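Local coordinates for ribosome-associated protein Y (PSrp-1) (PDB 3KA5) that probably helps pair 70S ribosomes into translationally inactive 100S particles in stationary phase, seen here as a dimer of its C-terminal domain, at the interface of chains A and B. Residues are numbered along the deposited sequence; one frame, centred on the assembly and turned at random. Chains: chain A/B, Ribosome-associated protein Y (PSrp-1).

The interface of chains A and B. Residues chain A 44, 51-55; chain B 2-5.
Strand 2-6 of chain B lies parallel to strand 51-55 of chain A and extends its sheet at the edge, with A:Tyr51 to A:Ile54 paired in register with B:Ile2 to B:Thr5. Four backbone hydrogen bonds form the ladder. The N-H of B:Val3 donates to A:Tyr51 O, N to O 2.7 Å. The carbonyl O of B:Val3 takes the N-H of A:Leu53, with N and O also 2.7 Å apart. One step on, B:Thr5 N reaches A:Leu53 O at 2.9 Å, and B:Thr5 O accepts A:Glu55 N at 3.1 Å. A:Leu53 and B:Thr5 thus each use both backbone polar groups across the seam, as B:Val3 does.

On one face of the sheet, A:Leu53 is the apolar centre. Its CG stands anti to the backbone N (chi1 175°), and the side chain runs alongside B:Lys4, both pointing the same way. A:Leu53 CD2 rests on the aliphatic stem of B:Lys4, 3.7 Å from B:Lys4 CG, and also touches its CE, while the extended stem carries the amine onward. Lower down, A:Leu53 CB meets the branch methyl CG2 of B:Ile2 at 3.8 Å. A:Glu55 crosses B:Lys4 at a slant; the carboxylate OE2 of A:Glu55 remains 5.6 Å from the amine NZ of B:Lys4, so any attraction between the opposite charges would be long-range rather than a salt bridge.

The opposite face carries A:Ile54 and B:Thr5, whose hydroxyl OG1 lies 4.1 Å from A:Ile54 CG1, a loose contact. Within chain A, the ring of A:Tyr44 lies over A:Gly52, whose CA approaches one ring face near its rim, backing the paired strand.

The two-fold symmetric interface repeats this pairing with the chains exchanged. In this assembly the reciprocal exchange of strand 2-6 joins two C-terminal domains; if the whole protein pairs in the same way, it could help link the two ribosomes of a 100S particle.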
loop_
_atom_site.group_PDB
_atom_site.type_symbol
_atom_site.label_atom_id
_atom_site.label_comp_id
_atom_site.label_asym_id
_atom_site.label_seq_id
_atom_site.Cartn_x
_atom_site.Cartn_y
_atom_site.Cartn_z
ATOM N N TYR A 44 -4.276 6.458 -2.731
ATOM C CA TYR A 44 -5.577 5.849 -2.548
ATOM C C TYR A 44 -6.656 6.901 -2.683
ATOM O O TYR A 44 -6.383 8.100 -2.611
ATOM C CB TYR A 44 -5.657 5.162 -1.180
ATOM C CG TYR A 44 -5.552 6.113 -0.008
ATOM C CD1 TYR A 44 -6.695 6.600 0.625
ATOM C CD2 TYR A 44 -4.312 6.540 0.451
ATOM C CE1 TYR A 44 -6.602 7.500 1.689
ATOM C CE2 TYR A 44 -4.206 7.441 1.516
ATOM C CZ TYR A 44 -5.352 7.913 2.128
ATOM O OH TYR A 44 -5.246 8.807 3.174
ATOM N N TYR A 51 -7.514 12.535 -3.240
ATOM C CA TYR A 51 -6.590 11.415 -3.282
ATOM C C TYR A 51 -5.633 11.541 -2.117
ATOM O O TYR A 51 -5.245 12.645 -1.738
ATOM C CB TYR A 51 -5.775 11.428 -4.573
ATOM C CG TYR A 51 -6.597 11.232 -5.818
ATOM C CD1 TYR A 51 -7.203 10.008 -6.087
ATOM C CD2 TYR A 51 -6.783 12.277 -6.723
ATOM C CE1 TYR A 51 -7.976 9.826 -7.225
ATOM C CE2 TYR A 51 -7.554 12.106 -7.861
ATOM C CZ TYR A 51 -8.147 10.879 -8.106
ATOM O OH TYR A 51 -8.923 10.708 -9.227
ATOM N N GLY A 52 -5.252 10.406 -1.552
ATOM C CA GLY A 52 -4.309 10.418 -0.459
ATOM C C GLY A 52 -3.022 9.789 -0.945
ATOM O O GLY A 52 -3.032 8.965 -1.862
ATOM N N LEU A 53 -1.913 10.193 -0.341
ATOM C CA LEU A 53 -0.601 9.668 -0.687
ATOM C C LEU A 53 0.116 9.308 0.611
ATOM O O LEU A 53 0.393 10.176 1.441
ATOM C CB LEU A 53 0.214 10.717 -1.451
ATOM C CG LEU A 53 1.659 10.326 -1.775
ATOM C CD1 LEU A 53 1.664 9.112 -2.692
ATOM C CD2 LEU A 53 2.379 11.487 -2.431
ATOM N N ILE A 54 0.396 8.021 0.789
ATOM C CA ILE A 54 1.079 7.546 1.989
ATOM C C ILE A 54 2.555 7.346 1.695
ATOM O O ILE A 54 2.918 6.626 0.765
ATOM C CB ILE A 54 0.492 6.208 2.468
ATOM C CG1 ILE A 54 -1.023 6.334 2.628
ATOM C CG2 ILE A 54 1.139 5.798 3.784
ATOM C CD1 ILE A 54 -1.722 5.018 2.884
ATOM N N GLU A 55 3.405 7.984 2.493
ATOM C CA GLU A 55 4.849 7.886 2.319
ATOM C C GLU A 55 5.507 7.566 3.659
ATOM O O GLU A 55 4.929 7.814 4.718
ATOM C CB GLU A 55 5.402 9.203 1.753
ATOM C CG GLU A 55 4.977 10.439 2.537
ATOM C CD GLU A 55 5.389 11.744 1.873
ATOM O OE1 GLU A 55 5.041 12.814 2.414
ATOM O OE2 GLU A 55 6.053 11.708 0.816
ATOM N N ILE B 2 -4.097 16.105 -3.560
ATOM C CA ILE B 2 -3.392 14.870 -3.218
ATOM C C ILE B 2 -2.903 15.174 -1.802
ATOM O O ILE B 2 -2.015 16.008 -1.619
ATOM C CB ILE B 2 -2.133 14.612 -4.072
ATOM C CG1 ILE B 2 -2.494 14.315 -5.528
ATOM C CG2 ILE B 2 -1.410 13.394 -3.561
ATOM C CD1 ILE B 2 -1.302 13.714 -6.343
ATOM N N VAL B 3 -3.491 14.515 -0.809
ATOM C CA VAL B 3 -3.129 14.697 0.594
ATOM C C VAL B 3 -2.031 13.702 1.037
ATOM O O VAL B 3 -2.228 12.481 1.083
ATOM C CB VAL B 3 -4.391 14.562 1.497
ATOM C CG1 VAL B 3 -4.070 15.016 2.875
ATOM C CG2 VAL B 3 -5.559 15.396 0.937
ATOM N N LYS B 4 -0.859 14.256 1.330
ATOM C CA LYS B 4 0.293 13.479 1.755
ATOM C C LYS B 4 0.290 13.270 3.257
ATOM O O LYS B 4 0.222 14.228 4.032
ATOM C CB LYS B 4 1.587 14.178 1.326
ATOM C CG LYS B 4 1.674 14.372 -0.171
ATOM C CD LYS B 4 2.953 15.071 -0.571
ATOM C CE LYS B 4 3.038 15.221 -2.082
ATOM N NZ LYS B 4 4.306 15.883 -2.482
ATOM N N THR B 5 0.335 12.005 3.657
ATOM C CA THR B 5 0.362 11.638 5.064
ATOM C C THR B 5 1.455 10.600 5.263
ATOM O O THR B 5 1.892 9.936 4.312
ATOM C CB THR B 5 -0.975 11.026 5.535
ATOM O OG1 THR B 5 -1.212 9.798 4.836
ATOM C CG2 THR B 5 -2.119 11.989 5.275
#